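Local atomic coordinates of computational Design of Enzyme (Synthetic construct, PDB entry 3TP4), a protein that is a computationally designed enzyme on a glycoside hydrolase family 26 scaffold, probably built to carry an activated serine in a catalytic triad. Residues F94-Y97 and I98-A101; R18-L21 and S22-D25; V201-L204 and R205-G209; A112-E115 and N116-T119. All blocks are in the same frame, centred on the assembly; numbering follows the deposited sequence.

All four contacts are local, within one chain, and all belong to the part of the protein related to glycosyl hydrolase family 26, a TIM barrel. Contacts 1, 2 and 3 are stretches of about two turns of helices 87-104, 15-27 and 190-207, which pack against the parallel barrel strands; contact 4 is the turn that follows strand 107-113. Contacts 1 and 4 follow one another in the chain, their nearest atoms about 8 Å apart, whereas contacts 2 and 4 sit on opposite sides of the chain's centre, about 30 Å between centres. Phe94 of contact 1 and Glu115 of contact 4 lie near, without touching, residues of a putative triad (Ser70, His37, Glu320), whose geometry is consistent with the design.

Contact 1: residues F94-Y97 and I98-A101; sequences FADY and IRKA
Lys100 reaches back one turn of helix 87-104 to Asp96, and its chain can be followed atom by atom. CB and CG start over the carbonyl oxygen of Asp96, with CG 3.4 Å from Asp96 O. CG stands anti to the carbonyl carbon (chi1 -80°) and the chain is extended from there, which carries CD and CE slantwise across to the carboxylate, CD 3.7 Å and CE 3.3 Å from Asp96 OD2. At the tip, NZ closes a salt bridge of 2.7 Å to Asp96 OD2, met on the syn side and 17° out of the carboxylate plane. NZ has a second acceptor in Asp50 O, so a loop is tied to the same ammonium group. A water gives a hydrogen bond to Asp96 OD1 at 2.5 Å and takes a weak one from Arg99 NH2, whose strongest partner is Asp161. On the buried side, Ile98 CD1 comes obliquely to the Phe94 ring, 3.7 Å from Phe94 CE1, while Trp69 meets that ring edge-to-face. Backbone bonds such as Arg99 N to Ala95 O, 2.9 Å, hold the turn. An i to i+4 acid-lysine pair on one side and apolar residues on the other make this an amphipathic helix of a beta-alpha-beta unit, between strands 66-70 and 107-113.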
loop_
_atom_site.group_PDB
_atom_site.type_symbol
_atom_site.label_atom_id
_atom_site.label_comp_id
_atom_site.label_asym_id
_atom_site.label_seq_id
_atom_site.Cartn_x
_atom_site.Cartn_y
_atom_site.Cartn_z
ATOM N N PHE A 94 16.840 4.028 7.960
ATOM C CA PHE A 94 15.425 3.690 7.802
ATOM C C PHE A 94 15.124 2.555 8.768
ATOM O O PHE A 94 14.228 2.655 9.609
ATOM C CB PHE A 94 15.169 3.262 6.353
ATOM C CG PHE A 94 13.728 3.353 5.916
ATOM C CD1 PHE A 94 12.693 3.374 6.842
ATOM C CD2 PHE A 94 13.411 3.408 4.566
ATOM C CE1 PHE A 94 11.355 3.451 6.425
ATOM C CE2 PHE A 94 12.079 3.481 4.138
ATOM C CZ PHE A 94 11.055 3.503 5.069
ATOM N N ALA A 95 15.917 1.492 8.677
ATOM C CA ALA A 95 15.736 0.325 9.529
ATOM C C ALA A 95 15.850 0.671 11.003
ATOM O O ALA A 95 15.143 0.101 11.833
ATOM C CB ALA A 95 16.738 -0.769 9.167
ATOM N N ASP A 96 16.763 1.581 11.329
ATOM C CA ASP A 96 16.965 1.985 12.717
ATOM C C ASP A 96 15.718 2.681 13.280
ATOM O O ASP A 96 15.286 2.406 14.400
ATOM C CB ASP A 96 18.175 2.914 12.829
ATOM C CG ASP A 96 18.422 3.386 14.254
ATOM O OD1 ASP A 96 18.586 2.527 15.144
ATOM O OD2 ASP A 96 18.429 4.616 14.482
ATOM N N TYR A 97 15.148 3.581 12.492
ATOM C CA TYR A 97 13.948 4.301 12.902
ATOM C C TYR A 97 12.736 3.375 13.014
ATOM O O TYR A 97 11.861 3.597 13.854
ATOM C CB TYR A 97 13.664 5.441 11.928
ATOM C CG TYR A 97 14.456 6.701 12.205
ATOM C CD1 TYR A 97 15.784 6.641 12.625
ATOM C CD2 TYR A 97 13.880 7.953 12.033
ATOM C CE1 TYR A 97 16.508 7.797 12.869
ATOM C CE2 TYR A 97 14.588 9.106 12.278
ATOM C CZ TYR A 97 15.902 9.026 12.694
ATOM O OH TYR A 97 16.595 10.188 12.932
ATOM N N ILE A 98 12.686 2.344 12.172
ATOM C CA ILE A 98 11.620 1.341 12.241
ATOM C C ILE A 98 11.775 0.523 13.513
ATOM O O ILE A 98 10.793 0.204 14.189
ATOM C CB ILE A 98 11.632 0.393 11.005
ATOM C CG1 ILE A 98 10.988 1.076 9.797
ATOM C CG2 ILE A 98 10.904 -0.919 11.309
ATOM C CD1 ILE A 98 11.184 0.322 8.478
ATOM N N ARG A 99 13.020 0.181 13.842
ATOM C CA ARG A 99 13.308 -0.555 15.074
ATOM C C ARG A 99 12.899 0.259 16.308
ATOM O O ARG A 99 12.306 -0.268 17.258
ATOM C CB ARG A 99 14.804 -0.910 15.143
ATOM C CG ARG A 99 15.188 -2.150 14.338
ATOM C CD ARG A 99 16.695 -2.228 14.039
ATOM N NE ARG A 99 17.515 -1.833 15.183
ATOM C CZ ARG A 99 17.697 -2.579 16.268
ATOM N NH1 ARG A 99 17.124 -3.775 16.361
ATOM N NH2 ARG A 99 18.458 -2.130 17.262
ATOM N N LYS A 100 13.229 1.546 16.283
ATOM C CA LYS A 100 12.897 2.452 17.377
ATOM C C LYS A 100 11.387 2.552 17.564
ATOM O O LYS A 100 10.892 2.618 18.695
ATOM C CB LYS A 100 13.499 3.832 17.115
ATOM C CG LYS A 100 14.994 3.914 17.463
ATOM C CD LYS A 100 15.654 5.160 16.901
ATOM C CE LYS A 100 17.104 5.312 17.449
ATOM N NZ LYS A 100 17.938 6.191 16.572
ATOM N N ALA A 101 10.658 2.548 16.448
ATOM C CA ALA A 101 9.210 2.673 16.503
ATOM C C ALA A 101 8.634 1.399 17.084
ATOM O O ALA A 101 7.717 1.432 17.906
ATOM C CB ALA A 101 8.645 2.931 15.108
HETATM O O HOH W 1 17.721 1.147 17.091
#

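Contact 2: residues R18-L21 and S22-D25; sequences RSLL and SYLD
Leu20 and Leu24 meet one turn apart on helix 15-27, an alpha-helix of the TIM-barrel-like domain that lies with its leucines against strands 213-217 and 277-278. Leu20 CD1 comes within 3.9 Å of Leu24 CG, the two side chains crossing at a slant. Leu20 holds its CG anti to the backbone N (chi1 177°), whereas Leu24 turns its CG beside its own N (chi1 -67°); the two branches are thereby brought together over the Leu20 carbonyl. The Tyr23 ring is a looser neighbour, with CD2 4.3 Å from Leu20 CD1, and its side chain also touches Ala361.

Outside this apolar group, Leu20 packs on Leu214 and Pro167, and Leu24 on Val277. The polar side of the helix is held by Ala361 and Arg364 and by Glu4 near the N-terminus: Ser19 OG is bonded to Ala361 O and Arg364 N, Ser22 OG to Glu4 OE2 and Arg364 NH2, so the buried hydroxyls have partners. The helix here is regular, with Tyr23 N bonded to Ser19 O at 2.8 Å and Asp25 N to Leu21 O at 3.2 Å. Straightest of the four backbone bonds is Leu24 N to Leu20 O, 2.9 Å long with an N-H...O angle of 168°.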
loop_
_atom_site.group_PDB
_atom_site.type_symbol
_atom_site.label_atom_id
_atom_site.label_comp_id
_atom_site.label_asym_id
_atom_site.label_seq_id
_atom_site.Cartn_x
_atom_site.Cartn_y
_atom_site.Cartn_z
ATOM N N ARG A 18 1.795 -12.484 10.617
ATOM C CA ARG A 18 0.448 -13.044 10.661
ATOM C C ARG A 18 -0.310 -12.515 11.868
ATOM O O ARG A 18 -1.496 -12.207 11.774
ATOM C CB ARG A 18 0.468 -14.584 10.669
ATOM C CG ARG A 18 1.345 -15.200 9.554
ATOM C CD ARG A 18 1.153 -16.710 9.390
ATOM N NE ARG A 18 1.298 -17.456 10.637
ATOM C CZ ARG A 18 2.448 -17.922 11.115
ATOM N NH1 ARG A 18 3.582 -17.723 10.460
ATOM N NH2 ARG A 18 2.462 -18.590 12.258
ATOM N N SER A 19 0.372 -12.434 13.011
ATOM C CA SER A 19 -0.232 -11.863 14.212
ATOM C C SER A 19 -0.740 -10.442 13.951
ATOM O O SER A 19 -1.870 -10.087 14.314
ATOM C CB SER A 19 0.790 -11.836 15.358
ATOM O OG SER A 19 0.234 -11.235 16.510
ATOM N N LEU A 20 0.100 -9.626 13.328
ATOM C CA LEU A 20 -0.264 -8.230 13.079
ATOM C C LEU A 20 -1.532 -8.143 12.242
ATOM O O LEU A 20 -2.423 -7.350 12.537
ATOM C CB LEU A 20 0.876 -7.476 12.382
ATOM C CG LEU A 20 0.563 -6.019 12.010
ATOM C CD1 LEU A 20 0.113 -5.198 13.230
ATOM C CD2 LEU A 20 1.757 -5.347 11.331
ATOM N N LEU A 21 -1.619 -8.952 11.188
ATOM C CA LEU A 21 -2.810 -8.900 10.334
ATOM C C LEU A 21 -4.065 -9.274 11.123
ATOM O O LEU A 21 -5.123 -8.670 10.949
ATOM C CB LEU A 21 -2.647 -9.793 9.108
ATOM C CG LEU A 21 -3.714 -9.627 8.029
ATOM C CD1 LEU A 21 -3.789 -8.189 7.556
ATOM C CD2 LEU A 21 -3.448 -10.587 6.843
ATOM N N SER A 22 -3.940 -10.263 12.006
ATOM C CA SER A 22 -5.035 -10.641 12.896
ATOM C C SER A 22 -5.411 -9.506 13.843
ATOM O O SER A 22 -6.587 -9.246 14.078
ATOM C CB SER A 22 -4.660 -11.877 13.718
ATOM O OG SER A 22 -5.656 -12.150 14.698
ATOM N N TYR A 23 -4.405 -8.851 14.405
ATOM C CA TYR A 23 -4.641 -7.756 15.332
ATOM C C TYR A 23 -5.379 -6.606 14.643
ATOM O O TYR A 23 -6.358 -6.081 15.178
ATOM C CB TYR A 23 -3.316 -7.275 15.945
ATOM C CG TYR A 23 -3.420 -5.947 16.650
ATOM C CD1 TYR A 23 -3.804 -5.869 17.987
ATOM C CD2 TYR A 23 -3.137 -4.767 15.978
ATOM C CE1 TYR A 23 -3.894 -4.653 18.627
ATOM C CE2 TYR A 23 -3.219 -3.554 16.605
ATOM C CZ TYR A 23 -3.596 -3.498 17.930
ATOM O OH TYR A 23 -3.681 -2.272 18.542
ATOM N N LEU A 24 -4.915 -6.221 13.457
ATOM C CA LEU A 24 -5.540 -5.118 12.731
ATOM C C LEU A 24 -7.009 -5.423 12.405
ATOM O O LEU A 24 -7.851 -4.534 12.458
ATOM C CB LEU A 24 -4.742 -4.785 11.465
ATOM C CG LEU A 24 -3.343 -4.205 11.737
ATOM C CD1 LEU A 24 -2.492 -4.136 10.443
ATOM C CD2 LEU A 24 -3.465 -2.832 12.413
ATOM N N ASP A 25 -7.330 -6.672 12.074
ATOM C CA ASP A 25 -8.733 -7.012 11.823
ATOM C C ASP A 25 -9.526 -6.927 13.128
ATOM O O ASP A 25 -10.636 -6.408 13.160
ATOM C CB ASP A 25 -8.868 -8.411 11.209
ATOM C CG ASP A 25 -10.266 -8.677 10.653
ATOM O OD1 ASP A 25 -10.898 -7.740 10.106
ATOM O OD2 ASP A 25 -10.736 -9.827 10.771
#

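Contact 3: residues V201-L204 and R205-G209; sequences VEYL and RDVKG
At 205-207 the backbone of helix 190-207 widens into a pi-type turn: Arg205 N still bonds Val201 O, but Glu202 O takes both Asp206 N at 2.7 Å and Val207 N at 3.1 Å, and Lys208 N reaches Tyr203 O at 2.8 Å. Past this turn Gly209 leaves helical angles with positive phi (80°).

The Tyr203 ring is flanked by two side chains from the following turn. Val207 CG1 approaches obliquely, 3.5 Å from Tyr203 CE1, while Lys208 runs beside the ring in the same direction, its CG 3.6 Å from Tyr203 CE2. Bends at chi2 and chi3 of Lys208 (-62° and -66°) keep its methylenes close to the ring, and both polar ends finish on one acceptor, Asp149 OD1 of helix 141-157.

Arg205 grips its neighbour Asp206 side-on: NE bonds OD1 at 2.8 Å from above the carboxylate plane, and NH2 bonds OD2 at 3.0 Å in the guanidinium plane. Val201 CG1 lies over one face of that guanidinium, 4.0 Å from Arg205 NH1. Asp206 OD2 also forms a salt bridge with Arg396, and Glu202 OE2 bonds His376, both in the region related to bacterial Ig domains. This is a pi-type turn near the C-terminal end of a barrel helix, with charged side chains joining it to the C-terminal beta domain.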
loop_
_atom_site.group_PDB
_atom_site.type_symbol
_atom_site.label_atom_id
_atom_site.label_comp_id
_atom_site.label_asym_id
_atom_site.label_seq_id
_atom_site.Cartn_x
_atom_site.Cartn_y
_atom_site.Cartn_z
ATOM N N VAL A 201 4.471 -7.645 -5.795
ATOM C CA VAL A 201 4.227 -8.594 -4.715
ATOM C C VAL A 201 4.997 -9.886 -4.965
ATOM O O VAL A 201 5.629 -10.436 -4.068
ATOM C CB VAL A 201 2.738 -8.934 -4.576
ATOM C CG1 VAL A 201 2.575 -10.148 -3.680
ATOM C CG2 VAL A 201 1.958 -7.748 -3.995
ATOM N N GLU A 202 4.946 -10.360 -6.201
ATOM C CA GLU A 202 5.587 -11.618 -6.562
ATOM C C GLU A 202 7.117 -11.511 -6.501
ATOM O O GLU A 202 7.791 -12.396 -5.971
ATOM C CB GLU A 202 5.092 -12.067 -7.946
ATOM C CG GLU A 202 3.643 -12.563 -7.888
ATOM C CD GLU A 202 2.903 -12.484 -9.209
ATOM O OE1 GLU A 202 3.466 -11.954 -10.197
ATOM O OE2 GLU A 202 1.746 -12.966 -9.252
ATOM N N TYR A 203 7.665 -10.417 -7.014
ATOM C CA TYR A 203 9.112 -10.216 -6.935
ATOM C C TYR A 203 9.577 -10.202 -5.473
ATOM O O TYR A 203 10.478 -10.948 -5.098
ATOM C CB TYR A 203 9.561 -8.943 -7.663
ATOM C CG TYR A 203 11.073 -8.830 -7.755
ATOM C CD1 TYR A 203 11.780 -9.576 -8.685
ATOM C CD2 TYR A 203 11.793 -8.003 -6.895
ATOM C CE1 TYR A 203 13.162 -9.494 -8.781
ATOM C CE2 TYR A 203 13.182 -7.907 -6.979
ATOM C CZ TYR A 203 13.859 -8.669 -7.932
ATOM O OH TYR A 203 15.230 -8.611 -8.052
ATOM N N LEU A 204 8.939 -9.385 -4.642
ATOM C CA LEU A 204 9.326 -9.309 -3.231
ATOM C C LEU A 204 9.123 -10.635 -2.495
ATOM O O LEU A 204 10.022 -11.111 -1.804
ATOM C CB LEU A 204 8.567 -8.186 -2.511
ATOM C CG LEU A 204 8.958 -6.747 -2.888
ATOM C CD1 LEU A 204 7.956 -5.760 -2.343
ATOM C CD2 LEU A 204 10.385 -6.370 -2.424
ATOM N N ARG A 205 7.937 -11.222 -2.629
ATOM C CA ARG A 205 7.601 -12.425 -1.869
ATOM C C ARG A 205 8.264 -13.674 -2.451
ATOM O O ARG A 205 8.961 -14.408 -1.752
ATOM C CB ARG A 205 6.084 -12.630 -1.816
ATOM C CG ARG A 205 5.630 -13.944 -1.157
ATOM C CD ARG A 205 4.139 -14.228 -1.416
ATOM N NE ARG A 205 3.872 -14.426 -2.850
ATOM C CZ ARG A 205 2.687 -14.252 -3.442
ATOM N NH1 ARG A 205 1.617 -13.888 -2.743
ATOM N NH2 ARG A 205 2.569 -14.445 -4.752
ATOM N N ASP A 206 8.050 -13.911 -3.738
ATOM C CA ASP A 206 8.442 -15.189 -4.326
ATOM C C ASP A 206 9.883 -15.174 -4.791
ATOM O O ASP A 206 10.577 -16.185 -4.716
ATOM C CB ASP A 206 7.541 -15.536 -5.510
ATOM C CG ASP A 206 6.077 -15.620 -5.127
ATOM O OD1 ASP A 206 5.771 -16.112 -4.026
ATOM O OD2 ASP A 206 5.228 -15.197 -5.931
ATOM N N VAL A 207 10.321 -14.041 -5.314
ATOM C CA VAL A 207 11.678 -13.940 -5.823
ATOM C C VAL A 207 12.683 -13.586 -4.718
ATOM O O VAL A 207 13.740 -14.194 -4.634
ATOM C CB VAL A 207 11.792 -12.951 -7.003
ATOM C CG1 VAL A 207 13.256 -12.757 -7.387
ATOM C CG2 VAL A 207 10.977 -13.454 -8.224
ATOM N N LYS A 208 12.355 -12.617 -3.865
ATOM C CA LYS A 208 13.307 -12.185 -2.835
ATOM C C LYS A 208 13.113 -12.864 -1.475
ATOM O O LYS A 208 14.002 -12.830 -0.627
ATOM C CB LYS A 208 13.268 -10.661 -2.671
ATOM C CG LYS A 208 13.507 -9.901 -3.965
ATOM C CD LYS A 208 14.889 -10.189 -4.552
ATOM C CE LYS A 208 15.995 -9.649 -3.649
ATOM N NZ LYS A 208 17.303 -9.596 -4.362
ATOM N N GLY A 209 11.952 -13.468 -1.256
ATOM C CA GLY A 209 11.697 -14.159 -0.002
ATOM C C GLY A 209 11.315 -13.261 1.166
ATOM O O GLY A 209 11.457 -13.649 2.328
#

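Contact 4: residues A112-E115 and N116-T119; sequences AGVE and NFVT
The Phe117 ring turns its edge to Val114, whose carbonyl carbon lies in the ring plane; Phe117 CD1 is 3.5 Å from Val114 O. Val114 also touches the ring through its side chain, CB at 3.7 Å from Phe117 CD1, the two groups crossing at an angle. Three further rings, Trp173, Trp183 and Phe123, meet Phe117 in edge-to-face fashion, and helix 130-134 adds Thr130 and Val134, so the ring sits in an aromatic cluster. The turn of the backbone puts Phe117 CB 3.3 Å from Val114 O, and chi1 of -66°, with CG beside the backbone N, swings the ring so that CD1 comes beside Val114.

The other flat group, the Asn116 amide, has partners at both ends: OD1 accepts from Ser122 N and ND2 donates to Glu75 OE2. The Glu115 carboxylate has its strongest partner in Asn176, through OE2.

Two hydrogen bonds of i to i+3 spacing wind the backbone. Phe117 N meets Val114 O at 3.0 Å, standing 57° out of the carbonyl plane, and Val118 N meets Glu115 O at 3.0 Å, also from above the plane. A water bridges the start of the turn, donating to Gly113 O at 2.9 Å and accepting from Asn116 N at 2.7 Å, and thereby ties Gly113 to the start of the winding. Val118 and Thr119 are poorly ordered, so the chain becomes less certain as it leaves. The segment is a short 3-10 turn after barrel strand 107-113, in the loop leading to helix 130-134, with Glu115 near the putative Ser-His-Glu site.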
loop_
_atom_site.group_PDB
_atom_site.type_symbol
_atom_site.label_atom_id
_atom_site.label_comp_id
_atom_site.label_asym_id
_atom_site.label_seq_id
_atom_site.Cartn_x
_atom_site.Cartn_y
_atom_site.Cartn_z
ATOM N N ALA A 112 5.336 3.423 -1.032
ATOM C CA ALA A 112 6.137 3.844 -2.176
ATOM C C ALA A 112 5.264 4.703 -3.078
ATOM O O ALA A 112 4.329 4.199 -3.709
ATOM C CB ALA A 112 6.662 2.626 -2.942
ATOM N N GLY A 113 5.555 6.000 -3.123
ATOM C CA GLY A 113 4.769 6.926 -3.915
ATOM C C GLY A 113 5.129 6.801 -5.379
ATOM O O GLY A 113 5.980 5.988 -5.748
ATOM N N VAL A 114 4.495 7.601 -6.227
ATOM C CA VAL A 114 4.754 7.483 -7.654
ATOM C C VAL A 114 5.624 8.622 -8.213
ATOM O O VAL A 114 5.578 8.918 -9.410
ATOM C CB VAL A 114 3.448 7.263 -8.477
ATOM C CG1 VAL A 114 2.798 5.920 -8.097
ATOM C CG2 VAL A 114 2.463 8.404 -8.277
ATOM N N GLU A 115 6.447 9.221 -7.358
ATOM C CA GLU A 115 7.333 10.301 -7.790
ATOM C C GLU A 115 8.272 9.871 -8.913
ATOM O O GLU A 115 8.461 10.600 -9.885
ATOM C CB GLU A 115 8.145 10.857 -6.619
ATOM C CG GLU A 115 7.319 11.624 -5.604
ATOM C CD GLU A 115 6.399 10.719 -4.809
ATOM O OE1 GLU A 115 6.764 9.541 -4.602
ATOM O OE2 GLU A 115 5.315 11.187 -4.392
ATOM N N ASN A 116 8.856 8.683 -8.785
ATOM C CA ASN A 116 9.781 8.193 -9.804
ATOM C C ASN A 116 9.149 8.051 -11.181
ATOM O O ASN A 116 9.855 7.883 -12.175
ATOM C CB ASN A 116 10.411 6.868 -9.382
ATOM C CG ASN A 116 11.487 7.048 -8.340
ATOM O OD1 ASN A 116 12.346 7.919 -8.469
ATOM N ND2 ASN A 116 11.444 6.233 -7.293
ATOM N N PHE A 117 7.822 8.119 -11.239
ATOM C CA PHE A 117 7.104 7.957 -12.495
ATOM C C PHE A 117 6.914 9.290 -13.236
ATOM O O PHE A 117 6.209 9.358 -14.248
ATOM C CB PHE A 117 5.749 7.272 -12.263
ATOM C CG PHE A 117 5.852 5.836 -11.786
ATOM C CD1 PHE A 117 6.014 5.549 -10.437
ATOM C CD2 PHE A 117 5.768 4.780 -12.687
ATOM C CE1 PHE A 117 6.108 4.235 -9.987
ATOM C CE2 PHE A 117 5.851 3.454 -12.251
ATOM C CZ PHE A 117 6.016 3.181 -10.899
ATOM N N VAL A 118 7.547 10.345 -12.730
ATOM C CA VAL A 118 7.498 11.656 -13.378
ATOM C C VAL A 118 8.902 12.165 -13.730
ATOM O O VAL A 118 9.891 11.457 -13.535
ATOM C CB VAL A 118 6.755 12.698 -12.514
ATOM C CG1 VAL A 118 5.345 12.214 -12.210
ATOM C CG2 VAL A 118 7.520 12.980 -11.226
ATOM N N THR A 119 8.977 13.393 -14.243
ATOM C CA THR A 119 10.220 13.954 -14.793
ATOM C C THR A 119 11.495 13.594 -14.026
ATOM O O THR A 119 12.290 12.772 -14.483
ATOM C CB THR A 119 10.135 15.493 -14.947
ATOM O OG1 THR A 119 9.108 15.824 -15.891
ATOM C CG2 THR A 119 11.465 16.061 -15.437
HETATM O O HOH W 2 8.383 6.653 -7.141
#